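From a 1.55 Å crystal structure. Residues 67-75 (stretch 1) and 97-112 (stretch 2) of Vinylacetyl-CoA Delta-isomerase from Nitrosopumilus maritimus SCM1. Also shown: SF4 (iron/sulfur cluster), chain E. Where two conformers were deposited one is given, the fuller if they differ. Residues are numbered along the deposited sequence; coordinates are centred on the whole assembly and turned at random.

Stretch 1, residues 67-75: VNRFLHIAE
Stretch 2, residues 97-112: CFQRCVGMDAMNSLHS

Stretch 1 leaves a strand at Val67 and Asn68, makes one 3-10 turn through Arg69, Phe70 and Leu71, and runs on as an extended loop from His72 (phi/psi -89/133) to Ala74 (-62/129). Stretch 2 enters as a loop that carries Cys97 and continues as a helix that runs on past Ser112. The two stretches advance in the same direction: Phe70 CA lies 5.1 Å from Met104 CA, and one helical turn later Ile73 CA lies 5.5 Å from Asn108 CA. Together they bury 682 Å².

The main bump is Phe70, chi1 m, chi2 -74°, its CB toward the helix. Its hollow is built from the residues leading into the helix and its first turn. Arg100 CB covers one face, 3.8 Å from the ring centroid of Phe70, a CH-pi contact nearly on the ring normal. Phe98 fills in at the edge, Phe70 CZ to Phe98 CE1 3.8 Å, and Cys101 SG also sits edge-on, 5.1 Å from that centroid. Met104, t/t/p, brings SD obliquely to 3.9 Å from Phe70 CD1. The ring offers a face to Arg100 CB and an edge to Phe98, so a flat side chain can use both surfaces of the hollow. The pocket backs onto the iron-sulfur cluster: Cys97 SG binds FE3 at 2.3 Å, Cys101 SG binds FE4 at 2.4 Å, and S1 lies over one face of the Phe98 ring.

The turn that presents Phe70 is braced from within: Asn68, chi1 t, accepts Phe70 N at OD1 (2.9 Å), and Leu71 N reaches Asn68 O at 2.8 Å. Arg100 extends its side chain along this turn, laying its guanidinium face against Phe70 CB and Asn68 CG, with Leu71 CD1 at its edge. Its NH1 and NH2 find their hydrogen bonds elsewhere in the structure, so here it serves as a flat plate.

Asn108 is the polar clamp. With chi1 -85° and chi2 -92°, its amide meets the loop backbone twice: ND2 donates to His72 O at 3.1 Å, and OD1 accepts from Ala74 N at 2.8 Å, both nearly linear. Asn108 ND2 also donates to Met104 O (2.9 Å), which steadies the amide against its own helix. Carrying donor and acceptor on one short arm, asparagine satisfies the buried backbone on both sides of Ile73.

Ile73, m/m, is the second bump. Ile73 CD1 packs 4.0 Å from Met107 CB, while Ile73 CG2 rests over the His111 ring, 3.9 Å from its centroid. Met107, m/t/m, bends CE to 3.7 Å from Leu71 CD2, where it packs against the leucine and approaches the backbone of the 3-10 turn, Met107 CE to Phe70 O 4.1 Å.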

ATOM      1  N   VAL A  67       8.444 -28.129  32.822  1.00 20.88           N
ATOM      2  CA  VAL A  67       8.831 -28.529  31.479  1.00 20.42           C
ATOM      3  C   VAL A  67       9.178 -27.307  30.632  1.00 17.48           C
ATOM      4  O   VAL A  67       8.720 -26.207  30.874  1.00 17.97           O
ATOM      5  CB  VAL A  67       7.750 -29.367  30.760  1.00 18.95           C
ATOM      6  CG1 VAL A  67       7.354 -30.579  31.601  1.00 21.13           C
ATOM      7  CG2 VAL A  67       6.505 -28.552  30.453  1.00 20.98           C
ATOM      8  N   ASN A  68      10.010 -27.519  29.623  1.00 18.03           N
ATOM      9  CA  ASN A  68      10.239 -26.476  28.640  1.00 16.98           C
ATOM     10  C   ASN A  68       8.887 -26.078  28.035  1.00 16.19           C
ATOM     11  O   ASN A  68       8.090 -26.930  27.681  1.00 16.76           O
ATOM     12  CB  ASN A  68      11.244 -26.941  27.596  1.00 17.59           C
ATOM     13  CG  ASN A  68      11.696 -25.810  26.712  1.00 16.74           C
ATOM     14  OD1 ASN A  68      10.952 -25.366  25.840  1.00 18.81           O
ATOM     15  ND2 ASN A  68      12.914 -25.340  26.924  1.00 19.17           N
ATOM     16  N   ARG A  69       8.658 -24.766  27.881  1.00 16.93           N
ATOM     17  CA  ARG A  69       7.379 -24.279  27.360  1.00 16.64           C
ATOM     18  C   ARG A  69       7.081 -24.800  25.950  1.00 14.64           C
ATOM     19  O   ARG A  69       5.925 -24.981  25.612  1.00 14.76           O
ATOM     20  CB  ARG A  69       7.244 -22.756  27.459  1.00 17.04           C
ATOM     21  CG  ARG A  69       5.888 -22.230  27.011  1.00 17.27           C
ATOM     22  CD  ARG A  69       5.759 -20.779  27.336  1.00 16.91           C
ATOM     23  NE  ARG A  69       5.955 -20.400  28.733  1.00 18.26           N
ATOM     24  CZ  ARG A  69       5.118 -20.612  29.734  1.00 19.62           C
ATOM     25  NH1 ARG A  69       5.427 -20.134  30.924  1.00 23.19           N
ATOM     26  NH2 ARG A  69       3.963 -21.233  29.566  1.00 19.78           N
ATOM     27  N   PHE A  70       8.097 -25.153  25.170  1.00 14.57           N
ATOM     28  CA  PHE A  70       7.858 -25.766  23.870  1.00 15.70           C
ATOM     29  C   PHE A  70       7.220 -27.148  23.954  1.00 14.75           C
ATOM     30  O   PHE A  70       6.660 -27.621  22.967  1.00 14.63           O
ATOM     31  CB  PHE A  70       9.132 -25.844  23.030  1.00 15.27           C
ATOM     32  CG  PHE A  70       9.567 -24.506  22.481  1.00 14.86           C
ATOM     33  CD1 PHE A  70       8.871 -23.929  21.429  1.00 15.81           C
ATOM     34  CD2 PHE A  70      10.631 -23.814  23.015  1.00 16.34           C
ATOM     35  CE1 PHE A  70       9.281 -22.720  20.887  1.00 16.18           C
ATOM     36  CE2 PHE A  70      11.034 -22.603  22.484  1.00 15.67           C
ATOM     37  CZ  PHE A  70      10.380 -22.070  21.406  1.00 16.37           C
ATOM     38  N   LEU A  71       7.236 -27.784  25.137  1.00 14.98           N
ATOM     39  CA  LEU A  71       6.653 -29.120  25.299  1.00 16.48           C
ATOM     40  C   LEU A  71       5.341 -29.077  26.083  1.00 15.99           C
ATOM     41  O   LEU A  71       4.789 -30.130  26.450  1.00 18.28           O
ATOM     42  CB  LEU A  71       7.678 -29.990  26.034  1.00 17.07           C
ATOM     43  CG  LEU A  71       8.965 -30.319  25.271  1.00 18.65           C
ATOM     44  CD1 LEU A  71      10.030 -30.920  26.192  1.00 19.10           C
ATOM     45  CD2 LEU A  71       8.622 -31.249  24.145  1.00 19.31           C
ATOM     46  N   HIS A  72       4.905 -27.867  26.416  1.00 15.68           N
ATOM     47  CA  HIS A  72       3.750 -27.670  27.275  1.00 15.01           C
ATOM     48  C   HIS A  72       2.448 -27.595  26.484  1.00 14.50           C
ATOM     49  O   HIS A  72       2.350 -26.868  25.506  1.00 14.15           O
ATOM     50  CB  HIS A  72       3.940 -26.426  28.131  1.00 16.44           C
ATOM     51  CG  HIS A  72       2.811 -26.149  29.046  1.00 15.60           C
ATOM     52  ND1 HIS A  72       2.463 -26.985  30.086  1.00 17.38           N
ATOM     53  CD2 HIS A  72       2.076 -25.046  29.212  1.00 17.28           C
ATOM     54  CE1 HIS A  72       1.472 -26.408  30.772  1.00 17.93           C
ATOM     55  NE2 HIS A  72       1.254 -25.209  30.281  1.00 16.74           N
ATOM     56  N   ILE A  73       1.446 -28.343  26.963  1.00 16.42           N
ATOM     57  CA  ILE A  73       0.102 -28.338  26.412  1.00 15.06           C
ATOM     58  C   ILE A  73      -0.662 -27.236  27.173  1.00 15.61           C
ATOM     59  O   ILE A  73      -0.830 -27.272  28.390  1.00 16.60           O
ATOM     60  CB  ILE A  73      -0.593 -29.695  26.533  1.00 16.63           C
ATOM     61  CG1 ILE A  73       0.177 -30.868  25.878  1.00 16.09           C
ATOM     62  CG2 ILE A  73      -2.015 -29.583  26.032  1.00 17.69           C
ATOM     63  CD1 ILE A  73       0.395 -30.785  24.399  1.00 17.01           C
ATOM     64  N   ALA A  74      -1.017 -26.191  26.425  1.00 15.19           N
ATOM     65  CA  ALA A  74      -1.508 -24.943  27.016  1.00 15.76           C
ATOM     66  C   ALA A  74      -2.794 -25.176  27.797  1.00 16.14           C
ATOM     67  O   ALA A  74      -3.730 -25.759  27.283  1.00 17.24           O
ATOM     68  CB  ALA A  74      -1.737 -23.930  25.916  1.00 16.69           C
ATOM     69  N   GLU A  75      -2.809 -24.693  29.042  1.00 17.36           N
ATOM     70  CA  GLU A  75      -3.865 -24.975  29.995  1.00 17.79           C
ATOM     71  C   GLU A  75      -4.764 -23.761  30.225  1.00 18.45           C
ATOM     72  O   GLU A  75      -5.710 -23.866  30.998  1.00 19.48           O
ATOM     73  CB  GLU A  75      -3.323 -25.447  31.356  1.00 19.80           C
ATOM     74  CG  GLU A  75      -2.354 -26.615  31.256  1.00 21.41           C
ATOM     75  CD  GLU A  75      -1.823 -27.225  32.546  1.00 25.00           C
ATOM     76  OE1 GLU A  75      -2.233 -26.768  33.640  1.00 29.81           O
ATOM     77  OE2 GLU A  75      -0.980 -28.172  32.439  1.00 23.91           O
ATOM     78  N   CYS A  97      15.156 -18.409  12.741  1.00 21.17           N
ATOM     79  CA  CYS A  97      14.206 -19.439  13.107  1.00 22.49           C
ATOM     80  C   CYS A  97      14.825 -20.421  14.103  1.00 21.96           C
ATOM     81  O   CYS A  97      15.751 -21.137  13.744  1.00 24.94           O
ATOM     82  CB  CYS A  97      13.704 -20.166  11.867  1.00 24.70           C
ATOM     83  SG  CYS A  97      12.657 -21.581  12.311  1.00 25.80           S
ATOM     84  N   PHE A  98      14.266 -20.511  15.313  1.00 19.08           N
ATOM     85  CA  PHE A  98      14.806 -21.350  16.374  1.00 20.78           C
ATOM     86  C   PHE A  98      14.033 -22.686  16.417  1.00 19.28           C
ATOM     87  O   PHE A  98      14.159 -23.441  17.358  1.00 21.43           O
ATOM     88  CB  PHE A  98      14.864 -20.580  17.713  1.00 21.29           C
ATOM     89  CG  PHE A  98      13.619 -19.743  17.970  1.00 19.97           C
ATOM     90  CD1 PHE A  98      12.474 -20.333  18.485  1.00 19.93           C
ATOM     91  CD2 PHE A  98      13.535 -18.404  17.531  1.00 19.80           C
ATOM     92  CE1 PHE A  98      11.324 -19.564  18.709  1.00 21.11           C
ATOM     93  CE2 PHE A  98      12.377 -17.666  17.737  1.00 19.70           C
ATOM     94  CZ  PHE A  98      11.277 -18.247  18.330  1.00 20.86           C
ATOM     95  N   GLN A  99      13.120 -22.892  15.460  1.00 19.31           N
ATOM     96  CA  GLN A  99      12.684 -24.211  15.007  1.00 20.14           C
ATOM     97  C   GLN A  99      11.654 -24.933  15.871  1.00 21.19           C
ATOM     98  O   GLN A  99      10.920 -25.760  15.333  1.00 26.18           O
ATOM     99  CB  GLN A  99      13.903 -25.100  14.805  1.00 20.32           C
ATOM    100  CG  GLN A  99      14.806 -24.603  13.700  1.00 18.12           C
ATOM    101  CD  GLN A  99      16.273 -24.882  13.917  1.00 17.95           C
ATOM    102  OE1 GLN A  99      16.717 -26.042  13.879  1.00 19.39           O
ATOM    103  NE2 GLN A  99      17.048 -23.814  14.120  1.00 17.89           N
ATOM    104  N   ARG A 100      11.616 -24.722  17.183  1.00 19.56           N
ATOM    105  CA  ARG A 100      10.902 -25.657  18.062  1.00 19.39           C
ATOM    106  C   ARG A 100       9.380 -25.344  18.177  1.00 18.81           C
ATOM    107  O   ARG A 100       8.611 -26.107  18.803  1.00 19.88           O
ATOM    108  CB  ARG A 100      11.640 -25.487  19.392  1.00 23.21           C
ATOM    109  CG  ARG A 100      11.766 -26.729  20.245  1.00 23.97           C
ATOM    110  CD  ARG A 100      12.769 -26.621  21.374  1.00 20.53           C
ATOM    111  NE  ARG A 100      12.393 -27.621  22.371  1.00 19.96           N
ATOM    112  CZ  ARG A 100      12.930 -27.725  23.543  1.00 21.64           C
ATOM    113  NH1 ARG A 100      13.828 -26.856  23.935  1.00 20.36           N
ATOM    114  NH2 ARG A 100      12.541 -28.722  24.353  1.00 24.19           N
ATOM    115  N   CYS A 101       8.931 -24.230  17.580  1.00 19.03           N
ATOM    116  CA  CYS A 101       7.528 -23.807  17.615  1.00 17.02           C
ATOM    117  C   CYS A 101       6.673 -24.851  16.892  1.00 14.55           C
ATOM    118  O   CYS A 101       5.532 -25.067  17.267  1.00 15.61           O
ATOM    119  CB  CYS A 101       7.284 -22.438  16.961  1.00 20.93           C
ATOM    120  SG  CYS A 101       8.416 -21.174  17.592  1.00 25.58           S
ATOM    121  N   VAL A 102       7.164 -25.424  15.771  1.00 16.33           N
ATOM    122  CA  VAL A 102       6.327 -26.305  14.957  1.00 16.21           C
ATOM    123  C   VAL A 102       5.826 -27.498  15.773  1.00 15.33           C
ATOM    124  O   VAL A 102       4.628 -27.861  15.773  1.00 15.66           O
ATOM    125  CB  VAL A 102       7.077 -26.782  13.699  1.00 19.81           C
ATOM    126  CG1 VAL A 102       6.097 -27.366  12.716  1.00 20.10           C
ATOM    127  CG2 VAL A 102       7.860 -25.672  13.047  1.00 21.40           C
ATOM    128  N   GLY A 103       6.754 -28.103  16.520  1.00 15.11           N
ATOM    129  CA  GLY A 103       6.415 -29.262  17.348  1.00 15.77           C
ATOM    130  C   GLY A 103       5.456 -28.902  18.481  1.00 14.74           C
ATOM    131  O   GLY A 103       4.560 -29.685  18.837  1.00 16.45           O
ATOM    132  N   MET A 104       5.650 -27.712  19.070  1.00 13.85           N
ATOM    133  CA  MET A 104       4.756 -27.235  20.119  1.00 14.34           C
ATOM    134  C   MET A 104       3.327 -27.084  19.607  1.00 13.92           C
ATOM    135  O   MET A 104       2.392 -27.615  20.202  1.00 14.48           O
ATOM    136  CB  MET A 104       5.265 -25.898  20.658  1.00 14.90           C
ATOM    137  CG  MET A 104       4.426 -25.271  21.721  1.00 14.82           C
ATOM    138  SD  MET A 104       5.084 -23.660  22.225  1.00 16.17           S
ATOM    139  CE  MET A 104       4.748 -22.706  20.758  1.00 15.36           C
ATOM    140  N   ASP A 105       3.181 -26.495  18.401  1.00 13.21           N
ATOM    141  CA  ASP A 105       1.867 -26.300  17.800  1.00 13.92           C
ATOM    142  C   ASP A 105       1.256 -27.646  17.370  1.00 14.03           C
ATOM    143  O   ASP A 105       0.043 -27.863  17.493  1.00 14.60           O
ATOM    144  CB  ASP A 105       2.031 -25.248  16.713  1.00 14.33           C
ATOM    145  CG  ASP A 105       2.392 -23.845  17.227  1.00 16.21           C
ATOM    146  OD1 ASP A 105       2.028 -23.508  18.394  1.00 16.29           O
ATOM    147  OD2 ASP A 105       2.970 -23.043  16.445  1.00 15.49           O
ATOM    148  N   ALA A 106       2.086 -28.541  16.831  1.00 14.17           N
ATOM    149  CA  ALA A 106       1.644 -29.884  16.481  1.00 15.40           C
ATOM    150  C   ALA A 106       1.089 -30.606  17.711  1.00 14.36           C
ATOM    151  O   ALA A 106       0.002 -31.182  17.631  1.00 15.93           O
ATOM    152  CB  ALA A 106       2.792 -30.674  15.864  1.00 17.15           C
ATOM    153  N   MET A 107       1.803 -30.539  18.835  1.00 14.41           N
ATOM    154  CA  MET A 107       1.395 -31.277  20.036  1.00 14.41           C
ATOM    155  C   MET A 107       0.083 -30.719  20.586  1.00 14.74           C
ATOM    156  O   MET A 107      -0.801 -31.457  21.018  1.00 15.48           O
ATOM    157  CB  MET A 107       2.501 -31.310  21.091  1.00 15.80           C
ATOM    158  CG  MET A 107       3.618 -32.207  20.576  1.00 20.19           C
ATOM    159  SD  MET A 107       4.632 -32.975  21.814  1.00 29.16           S
ATOM    160  CE  MET A 107       5.384 -31.426  22.274  1.00 22.93           C
ATOM    161  N   ASN A 108      -0.005 -29.387  20.617  1.00 14.30           N
ATOM    162  CA  ASN A 108      -1.200 -28.732  21.116  1.00 13.95           C
ATOM    163  C   ASN A 108      -2.413 -29.131  20.256  1.00 13.92           C
ATOM    164  O   ASN A 108      -3.474 -29.419  20.772  1.00 16.03           O
ATOM    165  CB  ASN A 108      -0.957 -27.240  21.282  1.00 14.53           C
ATOM    166  CG  ASN A 108      -0.315 -26.939  22.629  1.00 15.56           C
ATOM    167  OD1 ASN A 108      -0.994 -26.671  23.621  1.00 16.44           O
ATOM    168  ND2 ASN A 108       1.001 -27.010  22.692  1.00 16.22           N
ATOM    169  N   SER A 109      -2.257 -29.112  18.934  0.50 14.03           N
ATOM    170  CA  SER A 109      -3.340 -29.471  18.033  0.50 13.43           C
ATOM    171  C   SER A 109      -3.721 -30.952  18.135  0.50 14.43           C
ATOM    172  O   SER A 109      -4.905 -31.328  18.077  0.50 15.57           O
ATOM    173  CB  SER A 109      -2.994 -29.025  16.610  0.50 13.79           C
ATOM    174  OG  SER A 109      -1.871 -29.695  16.049  0.50 14.49           O
ATOM    175  N   LEU A 110      -2.717 -31.817  18.282  1.00 14.87           N
ATOM    176  CA  LEU A 110      -2.988 -33.245  18.454  1.00 15.01           C
ATOM    177  C   LEU A 110      -3.703 -33.548  19.753  1.00 15.98           C
ATOM    178  O   LEU A 110      -4.494 -34.482  19.790  1.00 17.30           O
ATOM    179  CB  LEU A 110      -1.711 -34.043  18.356  1.00 16.52           C
ATOM    180  CG  LEU A 110      -1.194 -34.242  16.946  1.00 18.07           C
ATOM    181  CD1 LEU A 110       0.252 -34.691  16.994  1.00 21.32           C
ATOM    182  CD2 LEU A 110      -2.069 -35.227  16.161  1.00 20.76           C
ATOM    183  N   HIS A 111      -3.455 -32.756  20.798  1.00 16.83           N
ATOM    184  CA  HIS A 111      -4.067 -33.059  22.078  1.00 16.16           C
ATOM    185  C   HIS A 111      -5.594 -33.024  21.953  1.00 17.02           C
ATOM    186  O   HIS A 111      -6.287 -33.968  22.346  1.00 18.14           O
ATOM    187  CB  HIS A 111      -3.566 -32.071  23.129  1.00 15.80           C
ATOM    188  CG  HIS A 111      -3.985 -32.383  24.510  1.00 16.57           C
ATOM    189  ND1 HIS A 111      -5.243 -32.070  24.970  1.00 17.07           N
ATOM    190  CD2 HIS A 111      -3.335 -32.984  25.540  1.00 17.98           C
ATOM    191  CE1 HIS A 111      -5.323 -32.442  26.263  1.00 18.34           C
ATOM    192  NE2 HIS A 111      -4.184 -33.003  26.629  1.00 18.74           N
ATOM    193  N   SER A 112      -6.128 -31.968  21.328  1.00 16.51           N
ATOM    194  CA  SER A 112      -7.572 -31.848  21.160  1.00 17.01           C
ATOM    195  C   SER A 112      -8.104 -32.781  20.069  1.00 15.75           C
ATOM    196  O   SER A 112      -9.181 -33.338  20.212  1.00 17.69           O
ATOM    197  CB  SER A 112      -8.002 -30.421  20.907  1.00 17.04           C
ATOM    198  OG  SER A 112      -7.530 -29.925  19.667  1.00 17.40           O
TER
HETATM  199 FE1  SF4 E 601       8.139 -20.833  12.723  0.30 54.23          FE
HETATM  200 FE2  SF4 E 601       9.394 -18.565  13.636  1.00 67.50          FE
HETATM  201 FE3  SF4 E 601      10.778 -20.739  13.282  1.00 37.28          FE
HETATM  202 FE4  SF4 E 601       9.147 -20.547  15.403  1.00 41.57          FE
HETATM  203  S1  SF4 E 601      11.039 -19.396  15.068  1.00 32.64           S
HETATM  204  S2  SF4 E 601       9.332 -22.381  13.946  1.00 38.65           S
HETATM  205  S3  SF4 E 601       7.373 -19.401  14.414  1.00 50.85           S
HETATM  206  S4  SF4 E 601       9.660 -19.640  11.632  1.00 58.18           S